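Local coordinates for TRAP dicarboxylate ABC transporter, substrate-binding protein (Roseobacter denitrificans, PDB 4OVQ) that probably serves as the periplasmic solute-binding component of a TRAP transporter and holds beta-D-glucuronate in its pocket, at residues 77-90 against 231-243. Residues are numbered along the deposited sequence; the frame is centred on the assembly and turned at random.
With BDP (beta-D-glucopyranuronic acid), chain C.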
loop_
_atom_site.group_PDB
_atom_site.type_symbol
_atom_site.label_atom_id
_atom_site.label_comp_id
_atom_site.label_asym_id
_atom_site.label_seq_id
_atom_site.Cartn_x
_atom_site.Cartn_y
_atom_site.Cartn_z
ATOM N N VAL A 77 -10.951 -8.012 -9.723
ATOM C CA VAL A 77 -9.820 -8.712 -10.335
ATOM C C VAL A 77 -9.900 -10.205 -10.006
ATOM O O VAL A 77 -9.768 -11.050 -10.886
ATOM C CB VAL A 77 -8.462 -8.076 -9.936
ATOM C CG1 VAL A 77 -7.315 -8.909 -10.388
ATOM C CG2 VAL A 77 -8.340 -6.721 -10.631
ATOM N N ARG A 78 -10.192 -10.527 -8.763
ATOM C CA ARG A 78 -10.262 -11.937 -8.361
ATOM C C ARG A 78 -11.364 -12.660 -9.162
ATOM O O ARG A 78 -11.182 -13.784 -9.637
ATOM C CB ARG A 78 -10.561 -12.019 -6.871
ATOM C CG ARG A 78 -10.435 -13.408 -6.337
ATOM C CD ARG A 78 -10.670 -13.468 -4.845
ATOM N NE ARG A 78 -10.391 -14.818 -4.355
ATOM C CZ ARG A 78 -11.112 -15.477 -3.453
ATOM N NH1 ARG A 78 -12.201 -14.925 -2.920
ATOM N NH2 ARG A 78 -10.748 -16.708 -3.096
ATOM N N ALA A 79 -12.483 -11.977 -9.362
ATOM C CA ALA A 79 -13.634 -12.542 -10.068
ATOM C C ALA A 79 -13.497 -12.538 -11.594
ATOM O O ALA A 79 -14.341 -13.099 -12.323
ATOM C CB ALA A 79 -14.889 -11.781 -9.654
ATOM N N GLY A 80 -12.465 -11.881 -12.105
ATOM C CA GLY A 80 -12.273 -11.777 -13.533
ATOM C C GLY A 80 -13.086 -10.729 -14.264
ATOM O O GLY A 80 -13.089 -10.697 -15.494
ATOM N N ALA A 81 -13.743 -9.851 -13.515
ATOM C CA ALA A 81 -14.449 -8.726 -14.103
ATOM C C ALA A 81 -13.497 -7.594 -14.536
ATOM O O ALA A 81 -13.844 -6.765 -15.390
ATOM C CB ALA A 81 -15.454 -8.215 -13.110
ATOM N N LEU A 82 -12.296 -7.606 -13.963
ATOM C CA LEU A 82 -11.223 -6.668 -14.294
ATOM C C LEU A 82 -9.968 -7.496 -14.401
ATOM O O LEU A 82 -9.763 -8.405 -13.620
ATOM C CB LEU A 82 -11.085 -5.699 -13.136
ATOM C CG LEU A 82 -10.741 -4.237 -13.318
ATOM C CD1 LEU A 82 -11.623 -3.612 -14.388
ATOM C CD2 LEU A 82 -10.924 -3.560 -11.958
ATOM N N GLU A 83 -9.102 -7.204 -15.353
ATOM C CA GLU A 83 -7.907 -8.019 -15.507
ATOM C C GLU A 83 -6.744 -7.573 -14.606
ATOM O O GLU A 83 -5.973 -8.404 -14.147
ATOM C CB GLU A 83 -7.428 -7.982 -16.971
ATOM C CG GLU A 83 -8.437 -8.601 -17.974
ATOM C CD GLU A 83 -9.648 -7.710 -18.321
ATOM O OE1 GLU A 83 -9.735 -6.523 -17.958
ATOM O OE2 GLU A 83 -10.567 -8.250 -18.975
ATOM N N ILE A 84 -6.615 -6.268 -14.405
ATOM C CA ILE A 84 -5.393 -5.704 -13.841
ATOM C C ILE A 84 -5.715 -4.735 -12.726
ATOM O O ILE A 84 -6.674 -3.956 -12.823
ATOM C CB ILE A 84 -4.580 -4.957 -14.948
ATOM C CG1 ILE A 84 -4.052 -5.946 -15.992
ATOM C CG2 ILE A 84 -3.475 -4.142 -14.331
ATOM C CD1 ILE A 84 -2.936 -6.854 -15.527
ATOM N N GLY A 85 -4.868 -4.729 -11.699
ATOM C CA GLY A 85 -4.906 -3.665 -10.705
ATOM C C GLY A 85 -3.507 -3.354 -10.209
ATOM O O GLY A 85 -2.633 -4.203 -10.180
ATOM N N ASN A 86 -3.268 -2.103 -9.866
ATOM C CA ASN A 86 -2.172 -1.756 -8.987
ATOM C C ASN A 86 -2.781 -1.659 -7.592
ATOM O O ASN A 86 -3.483 -0.698 -7.281
ATOM C CB ASN A 86 -1.520 -0.434 -9.430
ATOM C CG ASN A 86 -0.786 0.287 -8.301
ATOM O OD1 ASN A 86 -0.838 1.512 -8.193
ATOM N ND2 ASN A 86 -0.122 -0.469 -7.447
ATOM N N PHE A 87 -2.520 -2.668 -6.785
ATOM C CA PHE A 87 -3.068 -2.774 -5.456
ATOM C C PHE A 87 -1.980 -2.626 -4.370
ATOM O O PHE A 87 -0.934 -3.303 -4.382
ATOM C CB PHE A 87 -3.799 -4.113 -5.258
ATOM C CG PHE A 87 -4.975 -4.308 -6.149
ATOM C CD1 PHE A 87 -5.840 -3.264 -6.408
ATOM C CD2 PHE A 87 -5.206 -5.558 -6.713
ATOM C CE1 PHE A 87 -6.935 -3.443 -7.242
ATOM C CE2 PHE A 87 -6.289 -5.767 -7.537
ATOM C CZ PHE A 87 -7.154 -4.713 -7.795
ATOM N N ASN A 88 -2.281 -1.776 -3.395
ATOM C CA ASN A 88 -1.547 -1.793 -2.127
ATOM C C ASN A 88 -1.827 -3.115 -1.413
ATOM O O ASN A 88 -2.959 -3.608 -1.440
ATOM C CB ASN A 88 -2.081 -0.664 -1.276
ATOM C CG ASN A 88 -1.271 -0.406 -0.012
ATOM O OD1 ASN A 88 -1.619 -0.905 1.072
ATOM N ND2 ASN A 88 -0.264 0.449 -0.115
ATOM N N LEU A 89 -0.835 -3.709 -0.766
ATOM C CA LEU A 89 -1.085 -5.003 -0.105
ATOM C C LEU A 89 -1.943 -4.919 1.153
ATOM O O LEU A 89 -2.469 -5.927 1.598
ATOM C CB LEU A 89 0.219 -5.761 0.163
ATOM C CG LEU A 89 0.469 -6.817 -0.915
ATOM C CD1 LEU A 89 0.705 -6.221 -2.279
ATOM C CD2 LEU A 89 1.630 -7.741 -0.512
ATOM N N GLY A 90 -2.107 -3.717 1.705
ATOM C CA GLY A 90 -2.941 -3.524 2.886
ATOM C C GLY A 90 -4.324 -4.130 2.783
ATOM O O GLY A 90 -4.720 -4.976 3.573
ATOM N N ILE A 231 5.112 -0.064 6.537
ATOM C CA ILE A 231 5.862 -0.015 5.295
ATOM C C ILE A 231 5.304 -1.158 4.442
ATOM O O ILE A 231 5.660 -2.318 4.598
ATOM C CB ILE A 231 7.374 -0.166 5.565
ATOM C CG1 ILE A 231 7.837 0.963 6.468
ATOM C CG2 ILE A 231 8.148 -0.145 4.265
ATOM C CD1 ILE A 231 9.328 0.841 6.890
ATOM N N ILE A 232 4.343 -0.801 3.587
ATOM C CA ILE A 232 3.536 -1.755 2.844
ATOM C C ILE A 232 3.841 -1.607 1.348
ATOM O O ILE A 232 3.750 -0.499 0.820
ATOM C CB ILE A 232 2.039 -1.466 3.106
ATOM C CG1 ILE A 232 1.739 -1.510 4.604
ATOM C CG2 ILE A 232 1.186 -2.437 2.345
ATOM C CD1 ILE A 232 0.286 -1.213 4.946
ATOM N N PRO A 233 4.184 -2.708 0.670
ATOM C CA PRO A 233 4.462 -2.620 -0.762
ATOM C C PRO A 233 3.163 -2.657 -1.552
ATOM O O PRO A 233 2.084 -2.976 -1.016
ATOM C CB PRO A 233 5.253 -3.903 -1.036
ATOM C CG PRO A 233 4.708 -4.885 -0.063
ATOM C CD PRO A 233 4.432 -4.071 1.180
ATOM N N GLU A 234 3.264 -2.356 -2.833
ATOM C CA GLU A 234 2.147 -2.558 -3.722
ATOM C C GLU A 234 2.576 -3.497 -4.805
ATOM O O GLU A 234 3.751 -3.845 -4.926
ATOM C CB GLU A 234 1.659 -1.225 -4.309
ATOM C CG GLU A 234 1.558 -0.099 -3.277
ATOM C CD GLU A 234 0.548 0.951 -3.637
ATOM O OE1 GLU A 234 0.240 1.090 -4.838
ATOM O OE2 GLU A 234 0.101 1.626 -2.686
ATOM N N CYS A 235 1.622 -3.925 -5.605
ATOM C CA CYS A 235 1.944 -4.743 -6.738
ATOM C C CYS A 235 1.187 -4.292 -7.990
ATOM O O CYS A 235 0.196 -3.559 -7.900
ATOM C CB CYS A 235 1.639 -6.206 -6.425
ATOM S SG CYS A 235 -0.147 -6.538 -6.268
ATOM N N ILE A 236 1.659 -4.750 -9.129
ATOM C CA ILE A 236 0.873 -4.883 -10.327
ATOM C C ILE A 236 0.304 -6.295 -10.251
ATOM O O ILE A 236 1.106 -7.246 -10.171
ATOM C CB ILE A 236 1.741 -4.715 -11.612
ATOM C CG1 ILE A 236 2.505 -3.381 -11.617
ATOM C CG2 ILE A 236 0.877 -4.870 -12.874
ATOM C CD1 ILE A 236 3.364 -3.175 -12.837
ATOM N N CYS A 237 -1.035 -6.424 -10.279
ATOM C CA CYS A 237 -1.868 -7.628 -9.968
ATOM C C CYS A 237 -2.540 -8.017 -11.303
ATOM O O CYS A 237 -2.988 -7.138 -12.042
ATOM C CB CYS A 237 -3.010 -7.370 -8.846
ATOM S SG CYS A 237 -3.669 -8.800 -8.167
ATOM N N ILE A 238 -2.595 -9.306 -11.623
ATOM C CA ILE A 238 -3.445 -9.784 -12.729
ATOM C C ILE A 238 -4.300 -10.952 -12.238
ATOM O O ILE A 238 -3.856 -11.811 -11.467
ATOM C CB ILE A 238 -2.616 -10.211 -14.008
ATOM C CG1 ILE A 238 -3.530 -10.490 -15.221
ATOM C CG2 ILE A 238 -1.698 -11.382 -13.707
ATOM C CD1 ILE A 238 -2.798 -10.596 -16.557
ATOM N N ASN A 239 -5.529 -10.998 -12.749
ATOM C CA ASN A 239 -6.392 -12.145 -12.563
ATOM C C ASN A 239 -5.670 -13.394 -13.057
ATOM O O ASN A 239 -5.180 -13.419 -14.190
ATOM C CB ASN A 239 -7.672 -11.908 -13.340
ATOM C CG ASN A 239 -8.526 -13.116 -13.390
ATOM O OD1 ASN A 239 -8.427 -13.925 -14.328
ATOM N ND2 ASN A 239 -9.336 -13.293 -12.356
ATOM N N ILE A 240 -5.572 -14.423 -12.221
ATOM C CA ILE A 240 -4.712 -15.552 -12.564
ATOM C C ILE A 240 -5.222 -16.365 -13.770
ATOM O O ILE A 240 -4.423 -16.926 -14.515
ATOM C CB ILE A 240 -4.404 -16.450 -11.359
ATOM C CG1 ILE A 240 -3.095 -17.215 -11.620
ATOM C CG2 ILE A 240 -5.568 -17.354 -11.091
ATOM C CD1 ILE A 240 -2.266 -17.425 -10.387
ATOM N N GLY A 241 -6.535 -16.439 -13.967
ATOM C CA GLY A 241 -7.065 -17.149 -15.123
ATOM C C GLY A 241 -6.640 -16.492 -16.422
ATOM O O GLY A 241 -6.230 -17.157 -17.369
ATOM N N THR A 242 -6.762 -15.171 -16.459
ATOM C CA THR A 242 -6.288 -14.352 -17.570
ATOM C C THR A 242 -4.816 -14.644 -17.863
ATOM O O THR A 242 -4.448 -14.866 -19.024
ATOM C CB THR A 242 -6.443 -12.824 -17.262
ATOM O OG1 THR A 242 -7.824 -12.506 -17.035
ATOM C CG2 THR A 242 -5.930 -11.954 -18.407
ATOM N N PHE A 243 -3.985 -14.635 -16.825
ATOM C CA PHE A 243 -2.545 -14.857 -16.979
ATOM C C PHE A 243 -2.236 -16.267 -17.454
ATOM O O PHE A 243 -1.433 -16.471 -18.386
ATOM C CB PHE A 243 -1.796 -14.568 -15.665
ATOM C CG PHE A 243 -0.292 -14.719 -15.774
ATOM C CD1 PHE A 243 0.473 -13.735 -16.364
ATOM C CD2 PHE A 243 0.339 -15.844 -15.284
ATOM C CE1 PHE A 243 1.849 -13.868 -16.468
ATOM C CE2 PHE A 243 1.719 -15.976 -15.378
ATOM C CZ PHE A 243 2.465 -14.981 -15.979
HETATM C C1 BDP C . -1.887 4.724 -0.412
HETATM C C2 BDP C . -1.942 3.548 -1.351
HETATM C C3 BDP C . -3.309 3.479 -1.877
HETATM C C4 BDP C . -4.286 3.312 -0.761
HETATM C C5 BDP C . -4.157 4.450 0.225
HETATM C C6 BDP C . -5.101 4.312 1.430
HETATM O O2 BDP C . -1.018 3.874 -2.444
HETATM O O3 BDP C . -3.353 2.226 -2.655
HETATM O O4 BDP C . -5.671 3.260 -1.306
HETATM O O5 BDP C . -2.825 4.563 0.706
HETATM O O6A BDP C . -6.249 3.809 1.256
HETATM O O1 BDP C . -0.632 4.891 0.183
HETATM O O6B BDP C . -4.685 4.869 2.476
#
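E234 OE2 takes two donors. N88 ND2 meets E234 OE2 at 2.9 Å, with the acceptor in the plane of the N88 amide. Hydroxyl O2 of the bound BDP (beta-D-glucuronate) gives the second bond, BDP O2 to E234 OE2 at 2.5 Å. The other carboxylate oxygen, E234 OE1, accepts from N86 ND2 at 3.1 Å, so amides from two residues of one strand hold the two ends of the carboxylate. The N88 amide stands almost perpendicular to the carboxylate (87°). N86 reaches its place with CG anti to the backbone N (chi1 156°); its ND2 also gives a bond to C235 O, from above that carbonyl's plane, while its OD1 accepts from N38. With an alanine in place of E234, N88 ND2 and the sugar's O2 would probably lose their shared acceptor, and N86 ND2 one of its two. Antiparallel strands 84-88 and 234-239 are neighbours in the five-stranded mixed sheet of one lobe of this solute-binding fold, and their ends beside the sugar contribute N88 and E234 to the pocket. On the opposite sheet face from E234, C237 SG lies at the edge of the F87 ring, 5.1 Å from its centroid, while one ring face covers G85 CA. Farther from the sugar, N239 ND2 bonds V77 O at 2.7 Å, a carbonyl that G80 N of the Schellman turn also uses. N239 is the N-cap of the helix that follows, and its OD1 accepts from T242 N and T242 OG1.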